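Local structure of succinylglutamate desuccinylase (Chromobacterium violaceum, 1YW4) at residues N58-V66 with Y146-G154; K159-H167 with F198-C206. The protein probably hydrolyses N-succinyl-L-glutamate to succinate and L-glutamate, the last step of arginine breakdown by the succinyltransferase pathway, using one zinc ion per subunit. All coordinates share one frame; numbering follows the deposited sequence.

Interaction 1: N58-V66 with Y146-G154. With ZN (zinc ion), chain C.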
ATOM      1  N   ASN A  58     -10.611  32.706  -1.679  1.00 13.92           N
ATOM      2  CA  ASN A  58     -10.976  32.694  -3.096  1.00 14.27           C
ATOM      3  C   ASN A  58     -11.798  31.466  -3.489  1.00 14.20           C
ATOM      4  O   ASN A  58     -12.212  31.346  -4.637  1.00 13.76           O
ATOM      5  CB  ASN A  58      -9.706  32.758  -3.958  1.00 15.91           C
ATOM      6  CG  ASN A  58      -8.805  31.559  -3.746  1.00 17.80           C
ATOM      7  OD1 ASN A  58      -8.527  31.180  -2.614  1.00 16.97           O
ATOM      8  ND2 ASN A  58      -8.339  30.961  -4.838  1.00 18.94           N
ATOM      9  N   GLU A  59     -12.037  30.559  -2.542  1.00 13.24           N
ATOM     10  CA  GLU A  59     -12.813  29.340  -2.825  1.00 12.92           C
ATOM     11  C   GLU A  59     -14.230  29.588  -2.308  1.00 11.86           C
ATOM     12  O   GLU A  59     -14.628  29.089  -1.258  1.00 12.47           O
ATOM     13  CB  GLU A  59     -12.142  28.149  -2.132  1.00 11.06           C
ATOM     14  CG  GLU A  59     -10.617  28.251  -2.238  1.00 13.77           C
ATOM     15  CD  GLU A  59      -9.855  27.073  -1.666  1.00 13.31           C
ATOM     16  OE1 GLU A  59     -10.435  26.305  -0.866  1.00 11.31           O
ATOM     17  OE2 GLU A  59      -8.656  26.932  -2.014  1.00 14.97           O
ATOM     18  N   THR A  60     -14.989  30.351  -3.091  1.00 12.62           N
ATOM     19  CA  THR A  60     -16.331  30.782  -2.722  1.00 13.55           C
ATOM     20  C   THR A  60     -17.512  29.842  -2.937  1.00 13.87           C
ATOM     21  O   THR A  60     -18.530  29.992  -2.275  1.00 16.43           O
ATOM     22  CB  THR A  60     -16.652  32.123  -3.402  1.00 13.48           C
ATOM     23  OG1 THR A  60     -16.895  31.917  -4.802  1.00 16.97           O
ATOM     24  CG2 THR A  60     -15.482  33.074  -3.239  1.00 12.43           C
ATOM     25  N   ALA A  61     -17.395  28.883  -3.847  1.00 13.47           N
ATOM     26  CA  ALA A  61     -18.500  27.966  -4.091  1.00 12.75           C
ATOM     27  C   ALA A  61     -19.043  27.377  -2.780  1.00 12.22           C
ATOM     28  O   ALA A  61     -20.233  27.512  -2.481  1.00 12.07           O
ATOM     29  CB  ALA A  61     -18.068  26.839  -5.048  1.00 11.34           C
ATOM     30  N   PRO A  62     -18.187  26.719  -1.975  1.00 10.84           N
ATOM     31  CA  PRO A  62     -18.699  26.152  -0.719  1.00 12.63           C
ATOM     32  C   PRO A  62     -19.328  27.203   0.198  1.00 14.02           C
ATOM     33  O   PRO A  62     -20.278  26.916   0.933  1.00 12.76           O
ATOM     34  CB  PRO A  62     -17.461  25.502  -0.094  1.00 13.04           C
ATOM     35  CG  PRO A  62     -16.623  25.134  -1.295  1.00 12.04           C
ATOM     36  CD  PRO A  62     -16.764  26.384  -2.157  1.00 10.44           C
ATOM     37  N   ILE A  63     -18.787  28.420   0.160  1.00 14.77           N
ATOM     38  CA  ILE A  63     -19.293  29.524   0.979  1.00 14.51           C
ATOM     39  C   ILE A  63     -20.760  29.833   0.638  1.00 14.11           C
ATOM     40  O   ILE A  63     -21.604  29.950   1.534  1.00 14.17           O
ATOM     41  CB  ILE A  63     -18.439  30.804   0.771  1.00 13.65           C
ATOM     42  CG1 ILE A  63     -16.971  30.528   1.120  1.00 13.09           C
ATOM     43  CG2 ILE A  63     -18.970  31.932   1.631  1.00 15.51           C
ATOM     44  CD1 ILE A  63     -16.042  31.721   0.838  1.00 15.59           C
ATOM     45  N   GLU A  64     -21.065  29.948  -0.655  1.00 14.59           N
ATOM     46  CA  GLU A  64     -22.432  30.233  -1.098  1.00 14.20           C
ATOM     47  C   GLU A  64     -23.372  29.082  -0.743  1.00 13.75           C
ATOM     48  O   GLU A  64     -24.513  29.319  -0.358  1.00 16.14           O
ATOM     49  CB  GLU A  64     -22.481  30.478  -2.616  1.00 15.73           C
ATOM     50  CG  GLU A  64     -21.526  31.564  -3.111  1.00 17.61           C
ATOM     51  CD  GLU A  64     -21.644  31.847  -4.609  1.00 19.97           C
ATOM     52  OE1 GLU A  64     -21.672  30.884  -5.403  1.00 21.71           O
ATOM     53  OE2 GLU A  64     -21.693  33.037  -4.996  1.00 21.59           O
ATOM     54  N   VAL A  65     -22.896  27.843  -0.868  1.00 14.05           N
ATOM     55  CA  VAL A  65     -23.718  26.675  -0.549  1.00 14.12           C
ATOM     56  C   VAL A  65     -24.057  26.636   0.942  1.00 15.35           C
ATOM     57  O   VAL A  65     -25.189  26.334   1.328  1.00 14.41           O
ATOM     58  CB  VAL A  65     -23.015  25.357  -0.934  1.00 15.49           C
ATOM     59  CG1 VAL A  65     -23.814  24.155  -0.401  1.00 15.96           C
ATOM     60  CG2 VAL A  65     -22.892  25.263  -2.449  1.00 15.41           C
ATOM     61  N   VAL A  66     -23.073  26.943   1.780  1.00 16.36           N
ATOM     62  CA  VAL A  66     -23.313  26.956   3.215  1.00 16.32           C
ATOM     63  C   VAL A  66     -24.275  28.090   3.550  1.00 15.87           C
ATOM     64  O   VAL A  66     -25.280  27.880   4.227  1.00 18.25           O
ATOM     65  CB  VAL A  66     -22.005  27.161   4.009  1.00 17.87           C
ATOM     66  CG1 VAL A  66     -22.316  27.420   5.483  1.00 17.74           C
ATOM     67  CG2 VAL A  66     -21.126  25.924   3.875  1.00 18.61           C
ATOM     68  N   TYR A 146     -16.531  18.838   8.139  1.00  9.13           N
ATOM     69  CA  TYR A 146     -16.237  18.863   6.719  1.00  8.73           C
ATOM     70  C   TYR A 146     -15.698  20.249   6.430  1.00  9.10           C
ATOM     71  O   TYR A 146     -16.389  21.260   6.595  1.00  9.45           O
ATOM     72  CB  TYR A 146     -17.494  18.600   5.890  1.00 11.23           C
ATOM     73  CG  TYR A 146     -18.166  17.295   6.252  1.00 13.54           C
ATOM     74  CD1 TYR A 146     -17.565  16.068   5.958  1.00 13.77           C
ATOM     75  CD2 TYR A 146     -19.376  17.292   6.943  1.00 14.06           C
ATOM     76  CE1 TYR A 146     -18.155  14.865   6.351  1.00 17.60           C
ATOM     77  CE2 TYR A 146     -19.976  16.102   7.340  1.00 18.24           C
ATOM     78  CZ  TYR A 146     -19.363  14.894   7.045  1.00 19.30           C
ATOM     79  OH  TYR A 146     -19.951  13.718   7.454  1.00 20.58           O
ATOM     80  N   ASP A 147     -14.423  20.281   6.063  1.00 10.33           N
ATOM     81  CA  ASP A 147     -13.765  21.525   5.727  1.00 11.53           C
ATOM     82  C   ASP A 147     -13.884  21.565   4.202  1.00 10.33           C
ATOM     83  O   ASP A 147     -13.269  20.768   3.494  1.00 12.96           O
ATOM     84  CB  ASP A 147     -12.310  21.490   6.197  1.00 10.71           C
ATOM     85  CG  ASP A 147     -11.601  22.797   5.955  1.00 13.34           C
ATOM     86  OD1 ASP A 147     -12.297  23.843   5.968  1.00 11.59           O
ATOM     87  OD2 ASP A 147     -10.365  22.777   5.758  1.00 10.59           O
ATOM     88  N   LEU A 148     -14.710  22.489   3.722  1.00 10.56           N
ATOM     89  CA  LEU A 148     -15.020  22.648   2.302  1.00 10.57           C
ATOM     90  C   LEU A 148     -14.076  23.555   1.510  1.00  9.89           C
ATOM     91  O   LEU A 148     -13.889  24.712   1.856  1.00  9.68           O
ATOM     92  CB  LEU A 148     -16.455  23.168   2.176  1.00  9.97           C
ATOM     93  CG  LEU A 148     -17.455  22.525   3.144  1.00 10.69           C
ATOM     94  CD1 LEU A 148     -18.880  23.037   2.878  1.00 11.82           C
ATOM     95  CD2 LEU A 148     -17.400  21.012   2.967  1.00 13.68           C
ATOM     96  N   HIS A 149     -13.523  23.017   0.423  1.00  9.00           N
ATOM     97  CA  HIS A 149     -12.583  23.740  -0.421  1.00 11.76           C
ATOM     98  C   HIS A 149     -12.887  23.580  -1.912  1.00 11.81           C
ATOM     99  O   HIS A 149     -13.668  22.714  -2.314  1.00 11.64           O
ATOM    100  CB  HIS A 149     -11.158  23.206  -0.186  1.00 10.48           C
ATOM    101  CG  HIS A 149     -10.621  23.464   1.189  1.00 11.59           C
ATOM    102  ND1 HIS A 149      -9.598  24.355   1.432  1.00 13.22           N
ATOM    103  CD2 HIS A 149     -10.942  22.927   2.390  1.00 10.69           C
ATOM    104  CE1 HIS A 149      -9.309  24.357   2.720  1.00 12.25           C
ATOM    105  NE2 HIS A 149     -10.111  23.497   3.325  1.00 14.27           N
ATOM    106  N   THR A 150     -12.284  24.445  -2.721  1.00 13.98           N
ATOM    107  CA  THR A 150     -12.355  24.356  -4.181  1.00 14.68           C
ATOM    108  C   THR A 150     -10.922  24.697  -4.587  1.00 16.60           C
ATOM    109  O   THR A 150     -10.119  25.092  -3.738  1.00 16.59           O
ATOM    110  CB  THR A 150     -13.393  25.318  -4.854  1.00 14.77           C
ATOM    111  OG1 THR A 150     -13.286  26.639  -4.314  1.00 13.38           O
ATOM    112  CG2 THR A 150     -14.820  24.780  -4.674  1.00 14.04           C
ATOM    113  N   ALA A 151     -10.580  24.531  -5.860  1.00 17.59           N
ATOM    114  CA  ALA A 151      -9.208  24.792  -6.286  1.00 15.92           C
ATOM    115  C   ALA A 151      -9.098  25.302  -7.714  1.00 16.17           C
ATOM    116  O   ALA A 151     -10.000  25.105  -8.513  1.00 13.57           O
ATOM    117  CB  ALA A 151      -8.369  23.506  -6.133  1.00 17.46           C
ATOM    118  N   ILE A 152      -7.983  25.967  -8.020  1.00 18.75           N
ATOM    119  CA  ILE A 152      -7.739  26.498  -9.358  1.00 19.39           C
ATOM    120  C   ILE A 152      -7.316  25.362 -10.289  1.00 18.89           C
ATOM    121  O   ILE A 152      -7.847  25.230 -11.388  1.00 18.99           O
ATOM    122  CB  ILE A 152      -6.616  27.565  -9.355  1.00 21.65           C
ATOM    123  CG1 ILE A 152      -7.075  28.832  -8.627  1.00 24.10           C
ATOM    124  CG2 ILE A 152      -6.211  27.905 -10.792  1.00 24.28           C
ATOM    125  CD1 ILE A 152      -7.151  28.696  -7.121  1.00 27.89           C
ATOM    126  N   ARG A 153      -6.355  24.550  -9.853  1.00 20.18           N
ATOM    127  CA  ARG A 153      -5.871  23.425 -10.664  1.00 19.48           C
ATOM    128  C   ARG A 153      -6.934  22.332 -10.682  1.00 19.66           C
ATOM    129  O   ARG A 153      -7.461  21.956  -9.634  1.00 19.67           O
ATOM    130  CB  ARG A 153      -4.561  22.870 -10.088  1.00 18.94           C
ATOM    131  CG  ARG A 153      -3.962  21.686 -10.867  1.00 22.66           C
ATOM    132  CD  ARG A 153      -2.735  21.107 -10.167  1.00 21.06           C
ATOM    133  NE  ARG A 153      -1.683  22.106  -9.970  1.00 22.63           N
ATOM    134  CZ  ARG A 153      -0.956  22.629 -10.950  1.00 22.95           C
ATOM    135  NH1 ARG A 153      -1.161  22.249 -12.207  1.00 23.47           N
ATOM    136  NH2 ARG A 153      -0.022  23.530 -10.673  1.00 24.71           N
ATOM    137  N   GLY A 154      -7.245  21.835 -11.877  1.00 19.68           N
ATOM    138  CA  GLY A 154      -8.241  20.789 -12.024  1.00 18.54           C
ATOM    139  C   GLY A 154      -7.742  19.434 -11.562  1.00 19.05           C
ATOM    140  O   GLY A 154      -6.582  19.283 -11.169  1.00 20.07           O
TER
HETATM  141 ZN    ZN C 501      -8.409  25.308  -0.332  1.00 28.91          ZN
HETATM  142  O   HOH W   1     -14.819  27.349   0.898  1.00 18.49           O
HETATM  143  O   HOH W   2     -15.394  28.280  -6.028  1.00 13.80           O
HETATM  144  O   HOH W   3      -8.129  23.975  -2.222  1.00 15.54           O
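The imidazole of His-149 and the carboxylate of Glu-59 meet at the zinc ion with their planes 71° apart, the carboxylate oxygen OE1 coming obliquely to the ring, while the backbone oxygen of Asp-147 lies in the ring plane at its edge. This is the zinc site of the AspA/AstE family, a His-x-x-Glu pair from one loop joined by a later histidine; His-56 is the third protein ligand. Glu-59 grips the metal with both oxygens, OE1 at 2.3 Å and OE2 at 2.4 Å, and His-149 binds it through ND1. Beyond CG the glutamate chain is extended (chi2 -176°), which carries the carboxylate across to the strand, where Thr-150 N gives OE1 a weak hydrogen bond. On the far side of the imidazole ring, NE2 donates in the ring plane to Asp-147 OD2, met 64° out of the carboxylate plane. Zinc at ND1 and Asp-147 at NE2 together hold the ring's rotation, and Ser-52, bonded to Asp-147 OD1, helps to position the carboxylate. Away from the metal, helix 61-66 packs on strand 146-151: Pro-62 CB presses on Leu-148 CB at a tight 3.4 Å, and Val-66 CG2 reaches Leu-148 CD1 at 3.8 Å. Water completes the join. One molecule donates to both Glu-59 O and Leu-148 O, and another, a zinc ligand at 2.3 Å, donates to Thr-150 O at 2.7 Å.

Interaction 2: K159-H167 with F198-C206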
ATOM      1  N   LYS A 159     -14.242  15.783  -7.798  1.00 23.52           N
ATOM      2  CA  LYS A 159     -14.461  16.001  -6.384  1.00 23.60           C
ATOM      3  C   LYS A 159     -13.773  14.906  -5.581  1.00 22.35           C
ATOM      4  O   LYS A 159     -13.986  13.719  -5.833  1.00 19.25           O
ATOM      5  CB  LYS A 159     -15.964  16.019  -6.111  1.00 24.77           C
ATOM      6  CG  LYS A 159     -16.692  17.111  -6.892  1.00 27.72           C
ATOM      7  CD  LYS A 159     -18.194  16.936  -6.841  1.00 32.27           C
ATOM      8  CE  LYS A 159     -18.618  15.652  -7.532  1.00 36.30           C
ATOM      9  NZ  LYS A 159     -20.085  15.403  -7.409  1.00 38.62           N
ATOM     10  N   PHE A 160     -12.926  15.298  -4.632  1.00 17.86           N
ATOM     11  CA  PHE A 160     -12.245  14.310  -3.815  1.00 16.92           C
ATOM     12  C   PHE A 160     -12.062  14.772  -2.378  1.00 17.01           C
ATOM     13  O   PHE A 160     -12.221  15.952  -2.063  1.00 15.48           O
ATOM     14  CB  PHE A 160     -10.906  13.906  -4.457  1.00 15.29           C
ATOM     15  CG  PHE A 160      -9.848  14.982  -4.441  1.00 16.13           C
ATOM     16  CD1 PHE A 160      -8.962  15.090  -3.376  1.00 15.91           C
ATOM     17  CD2 PHE A 160      -9.736  15.890  -5.500  1.00 16.31           C
ATOM     18  CE1 PHE A 160      -7.981  16.084  -3.360  1.00 15.56           C
ATOM     19  CE2 PHE A 160      -8.762  16.886  -5.492  1.00 12.70           C
ATOM     20  CZ  PHE A 160      -7.884  16.984  -4.421  1.00 16.79           C
ATOM     21  N   ALA A 161     -11.758  13.826  -1.501  1.00 17.36           N
ATOM     22  CA  ALA A 161     -11.576  14.140  -0.098  1.00 18.63           C
ATOM     23  C   ALA A 161     -10.189  13.758   0.384  1.00 18.44           C
ATOM     24  O   ALA A 161      -9.529  12.893  -0.192  1.00 18.06           O
ATOM     25  CB  ALA A 161     -12.630  13.420   0.737  1.00 16.80           C
ATOM     26  N   ILE A 162      -9.762  14.423   1.450  1.00 18.36           N
ATOM     27  CA  ILE A 162      -8.477  14.158   2.072  1.00 19.35           C
ATOM     28  C   ILE A 162      -8.804  13.653   3.470  1.00 20.34           C
ATOM     29  O   ILE A 162      -9.487  14.340   4.233  1.00 18.75           O
ATOM     30  CB  ILE A 162      -7.633  15.437   2.224  1.00 20.03           C
ATOM     31  CG1 ILE A 162      -7.558  16.187   0.889  1.00 22.10           C
ATOM     32  CG2 ILE A 162      -6.256  15.074   2.745  1.00 18.58           C
ATOM     33  CD1 ILE A 162      -6.957  15.398  -0.252  1.00 24.68           C
ATOM     34  N   TYR A 163      -8.339  12.450   3.790  1.00 21.00           N
ATOM     35  CA  TYR A 163      -8.581  11.844   5.097  1.00 22.88           C
ATOM     36  C   TYR A 163      -7.339  12.071   5.953  1.00 24.28           C
ATOM     37  O   TYR A 163      -6.264  11.546   5.660  1.00 25.41           O
ATOM     38  CB  TYR A 163      -8.844  10.341   4.933  1.00 24.15           C
ATOM     39  CG  TYR A 163      -9.755   9.716   5.978  1.00 26.23           C
ATOM     40  CD1 TYR A 163     -10.708   8.765   5.606  1.00 24.75           C
ATOM     41  CD2 TYR A 163      -9.654  10.048   7.333  1.00 26.26           C
ATOM     42  CE1 TYR A 163     -11.538   8.158   6.548  1.00 25.76           C
ATOM     43  CE2 TYR A 163     -10.483   9.444   8.289  1.00 25.60           C
ATOM     44  CZ  TYR A 163     -11.421   8.502   7.886  1.00 25.12           C
ATOM     45  OH  TYR A 163     -12.244   7.902   8.808  1.00 24.88           O
ATOM     46  N   PRO A 164      -7.471  12.867   7.021  1.00 24.44           N
ATOM     47  CA  PRO A 164      -6.351  13.164   7.918  1.00 26.08           C
ATOM     48  C   PRO A 164      -5.658  11.933   8.488  1.00 27.09           C
ATOM     49  O   PRO A 164      -6.253  10.856   8.597  1.00 26.11           O
ATOM     50  CB  PRO A 164      -6.998  14.028   9.004  1.00 25.12           C
ATOM     51  CG  PRO A 164      -8.420  13.558   9.014  1.00 25.97           C
ATOM     52  CD  PRO A 164      -8.719  13.443   7.541  1.00 24.20           C
ATOM     53  N   PHE A 165      -4.388  12.102   8.842  1.00 29.29           N
ATOM     54  CA  PHE A 165      -3.603  11.018   9.417  1.00 32.89           C
ATOM     55  C   PHE A 165      -4.246  10.566  10.728  1.00 34.93           C
ATOM     56  O   PHE A 165      -4.454  11.371  11.636  1.00 36.26           O
ATOM     57  CB  PHE A 165      -2.170  11.487   9.686  1.00 33.59           C
ATOM     58  CG  PHE A 165      -1.292  10.433  10.314  1.00 35.49           C
ATOM     59  CD1 PHE A 165      -0.310  10.791  11.238  1.00 35.34           C
ATOM     60  CD2 PHE A 165      -1.448   9.086   9.989  1.00 34.05           C
ATOM     61  CE1 PHE A 165       0.504   9.826  11.833  1.00 36.51           C
ATOM     62  CE2 PHE A 165      -0.639   8.110  10.575  1.00 36.56           C
ATOM     63  CZ  PHE A 165       0.341   8.483  11.502  1.00 35.27           C
ATOM     64  N   LEU A 166      -4.565   9.278  10.819  1.00 37.48           N
ATOM     65  CA  LEU A 166      -5.177   8.714  12.021  1.00 39.43           C
ATOM     66  C   LEU A 166      -4.136   7.935  12.821  1.00 41.36           C
ATOM     67  O   LEU A 166      -3.606   6.929  12.345  1.00 42.22           O
ATOM     68  CB  LEU A 166      -6.330   7.780  11.637  1.00 37.70           C
ATOM     69  CG  LEU A 166      -7.508   8.384  10.867  1.00 38.45           C
ATOM     70  CD1 LEU A 166      -8.493   7.286  10.504  1.00 38.11           C
ATOM     71  CD2 LEU A 166      -8.190   9.451  11.713  1.00 37.95           C
ATOM     72  N   HIS A 167      -3.840   8.397  14.032  1.00 43.27           N
ATOM     73  CA  HIS A 167      -2.860   7.719  14.878  1.00 44.22           C
ATOM     74  C   HIS A 167      -3.468   6.474  15.522  1.00 45.70           C
ATOM     75  O   HIS A 167      -3.261   6.208  16.710  1.00 47.63           O
ATOM     76  CB  HIS A 167      -2.340   8.657  15.975  1.00 45.11           C
ATOM     77  CG  HIS A 167      -1.701   9.908  15.456  1.00 45.23           C
ATOM     78  ND1 HIS A 167      -0.637  10.516  16.088  1.00 46.37           N
ATOM     79  CD2 HIS A 167      -1.988  10.680  14.379  1.00 45.00           C
ATOM     80  CE1 HIS A 167      -0.296  11.606  15.424  1.00 45.73           C
ATOM     81  NE2 HIS A 167      -1.100  11.729  14.383  1.00 44.77           N
ATOM     82  N   PHE A 198      -6.920  22.100   9.140  1.00 11.48           N
ATOM     83  CA  PHE A 198      -8.018  22.169  10.076  1.00 10.72           C
ATOM     84  C   PHE A 198      -8.619  20.781  10.303  1.00 10.91           C
ATOM     85  O   PHE A 198      -8.933  20.417  11.436  1.00 12.01           O
ATOM     86  CB  PHE A 198      -9.078  23.148   9.554  1.00  8.87           C
ATOM     87  CG  PHE A 198     -10.036  23.635  10.611  1.00 10.38           C
ATOM     88  CD1 PHE A 198      -9.735  23.494  11.967  1.00 11.50           C
ATOM     89  CD2 PHE A 198     -11.240  24.241  10.250  1.00 11.01           C
ATOM     90  CE1 PHE A 198     -10.619  23.949  12.952  1.00  9.02           C
ATOM     91  CE2 PHE A 198     -12.128  24.699  11.226  1.00 14.54           C
ATOM     92  CZ  PHE A 198     -11.816  24.548  12.583  1.00 10.40           C
ATOM     93  N   SER A 199      -8.764  19.996   9.235  1.00 11.33           N
ATOM     94  CA  SER A 199      -9.343  18.660   9.377  1.00 11.15           C
ATOM     95  C   SER A 199      -8.455  17.724  10.209  1.00 12.00           C
ATOM     96  O   SER A 199      -8.951  16.807  10.866  1.00 10.47           O
ATOM     97  CB  SER A 199      -9.639  18.032   8.005  1.00 10.16           C
ATOM     98  OG  SER A 199      -8.458  17.752   7.288  1.00 14.14           O
ATOM     99  N   TYR A 200      -7.144  17.936  10.177  1.00 13.00           N
ATOM    100  CA  TYR A 200      -6.261  17.103  10.980  1.00 16.00           C
ATOM    101  C   TYR A 200      -6.473  17.491  12.447  1.00 15.07           C
ATOM    102  O   TYR A 200      -6.637  16.626  13.309  1.00 15.19           O
ATOM    103  CB  TYR A 200      -4.794  17.329  10.608  1.00 17.66           C
ATOM    104  CG  TYR A 200      -3.859  16.546  11.498  1.00 19.56           C
ATOM    105  CD1 TYR A 200      -3.829  15.158  11.445  1.00 21.43           C
ATOM    106  CD2 TYR A 200      -3.057  17.189  12.440  1.00 21.88           C
ATOM    107  CE1 TYR A 200      -3.033  14.426  12.308  1.00 22.81           C
ATOM    108  CE2 TYR A 200      -2.255  16.471  13.310  1.00 22.40           C
ATOM    109  CZ  TYR A 200      -2.250  15.088  13.238  1.00 24.46           C
ATOM    110  OH  TYR A 200      -1.468  14.356  14.093  1.00 24.74           O
ATOM    111  N   PHE A 201      -6.477  18.797  12.718  1.00 16.12           N
ATOM    112  CA  PHE A 201      -6.668  19.297  14.080  1.00 15.41           C
ATOM    113  C   PHE A 201      -7.919  18.730  14.738  1.00 14.49           C
ATOM    114  O   PHE A 201      -7.855  18.211  15.855  1.00 15.44           O
ATOM    115  CB  PHE A 201      -6.754  20.832  14.104  1.00 14.89           C
ATOM    116  CG  PHE A 201      -7.137  21.387  15.454  1.00 17.73           C
ATOM    117  CD1 PHE A 201      -6.220  21.390  16.509  1.00 16.26           C
ATOM    118  CD2 PHE A 201      -8.440  21.821  15.699  1.00 14.65           C
ATOM    119  CE1 PHE A 201      -6.597  21.809  17.789  1.00 18.35           C
ATOM    120  CE2 PHE A 201      -8.828  22.241  16.976  1.00 16.30           C
ATOM    121  CZ  PHE A 201      -7.905  22.234  18.022  1.00 17.37           C
ATOM    122  N   THR A 202      -9.061  18.818  14.060  1.00 13.75           N
ATOM    123  CA  THR A 202     -10.299  18.312  14.657  1.00 12.60           C
ATOM    124  C   THR A 202     -10.289  16.792  14.792  1.00 13.75           C
ATOM    125  O   THR A 202     -10.736  16.242  15.804  1.00 12.74           O
ATOM    126  CB  THR A 202     -11.554  18.772  13.865  1.00 11.73           C
ATOM    127  OG1 THR A 202     -11.438  18.387  12.493  1.00 14.32           O
ATOM    128  CG2 THR A 202     -11.707  20.289  13.955  1.00 12.31           C
ATOM    129  N   SER A 203      -9.756  16.111  13.787  1.00 14.34           N
ATOM    130  CA  SER A 203      -9.689  14.655  13.842  1.00 17.36           C
ATOM    131  C   SER A 203      -8.817  14.172  15.006  1.00 17.83           C
ATOM    132  O   SER A 203      -9.198  13.257  15.731  1.00 17.54           O
ATOM    133  CB  SER A 203      -9.135  14.097  12.531  1.00 18.17           C
ATOM    134  OG  SER A 203      -8.938  12.702  12.620  1.00 20.43           O
ATOM    135  N   GLN A 204      -7.658  14.797  15.188  1.00 19.62           N
ATOM    136  CA  GLN A 204      -6.738  14.390  16.239  1.00 22.04           C
ATOM    137  C   GLN A 204      -7.013  14.989  17.621  1.00 21.84           C
ATOM    138  O   GLN A 204      -7.134  14.262  18.608  1.00 21.08           O
ATOM    139  CB  GLN A 204      -5.305  14.730  15.825  1.00 25.45           C
ATOM    140  CG  GLN A 204      -4.230  13.983  16.605  1.00 30.68           C
ATOM    141  CD  GLN A 204      -4.423  12.473  16.568  1.00 33.60           C
ATOM    142  OE1 GLN A 204      -4.666  11.892  15.509  1.00 36.83           O
ATOM    143  NE2 GLN A 204      -4.306  11.832  17.727  1.00 35.63           N
ATOM    144  N   TYR A 205      -7.106  16.311  17.685  1.00 21.88           N
ATOM    145  CA  TYR A 205      -7.338  17.007  18.942  1.00 21.35           C
ATOM    146  C   TYR A 205      -8.752  16.822  19.467  1.00 22.46           C
ATOM    147  O   TYR A 205      -8.947  16.614  20.660  1.00 24.99           O
ATOM    148  CB  TYR A 205      -7.047  18.495  18.768  1.00 20.67           C
ATOM    149  CG  TYR A 205      -6.937  19.267  20.061  1.00 20.76           C
ATOM    150  CD1 TYR A 205      -8.049  19.889  20.633  1.00 22.23           C
ATOM    151  CD2 TYR A 205      -5.707  19.397  20.703  1.00 23.85           C
ATOM    152  CE1 TYR A 205      -7.930  20.630  21.817  1.00 23.73           C
ATOM    153  CE2 TYR A 205      -5.575  20.129  21.880  1.00 23.44           C
ATOM    154  CZ  TYR A 205      -6.687  20.744  22.428  1.00 24.11           C
ATOM    155  OH  TYR A 205      -6.541  21.498  23.572  1.00 27.15           O
ATOM    156  N   CYS A 206      -9.738  16.890  18.582  1.00 21.77           N
ATOM    157  CA  CYS A 206     -11.125  16.748  18.996  1.00 22.92           C
ATOM    158  C   CYS A 206     -11.609  15.339  18.714  1.00 24.71           C
ATOM    159  O   CYS A 206     -12.760  15.004  18.987  1.00 25.11           O
ATOM    160  CB  CYS A 206     -12.000  17.750  18.243  1.00 21.75           C
ATOM    161  SG  CYS A 206     -11.412  19.452  18.330  1.00 20.18           S
TER
HETATM  162  O   HOH W   4      -6.589  12.161  13.545  1.00 24.94           O
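In the catalytic domain, helix 198-205 lies against the loop that leaves strand 160-163, with Pro-164 set against its backbone. The contact flanks the zinc site, the Ser-199 side chain lying about 11 Å from the zinc ion (nearest atoms). The proline CB is 3.7 Å from Tyr-200 CA, and its CG meets Ser-203 CB at 3.6 Å. Further along the loop the contact turns polar. Tyr-200, its CG anti to the backbone N (chi1 176°), sends its ring along the loop, so that Phe-165 O lies near the plane at its edge and OH reaches His-167 NE2 at 2.7 Å, a hydrogen bond in which either could be donor. These two rings meet rim to rim, planes 35° apart. The imidazole is itself sandwiched off-centre: the amide carbon CD of Gln-204 stands over one face, brought there by a bend at chi2 (54°), and Phe-165 CE1 over the other. Phe-165 also touches Thr-302 of the second subunit. A water molecule ties three groups together, donating to Phe-165 O at 3.0 Å and Gln-204 OE1 at 2.8 Å and accepting from Ser-203 OG at 2.6 Å. Around this contact, strand 160-163 pairs with strands 209-215 and 187-190, and Ser-199 OG bonds to Thr-212 of the former, while Phe-198 and Phe-201 pack on helix 120-137.

How the interactions relate
Read from the N terminus, the two contacts come in series and neither nest nor cross. Interaction 1 opens just after strand 48-53 and closes a loop of 79 intervening residues, when strand 143-151 returns beside helix 61-75; helices 91-96 and 120-137 lie in the loop between. The chain then runs directly on into strand 160-163, and interaction 2 closes a shorter loop of 30 residues holding helix 174-181 and strand 187-190. Strand 209-215, which follows, runs between strands 143-151 and 160-163 and so joins the two contacts through the sheet. Their centres are about 17 Å apart, yet they touch where Asp-147 OD2 packs 4.0 Å from Phe-198 CB.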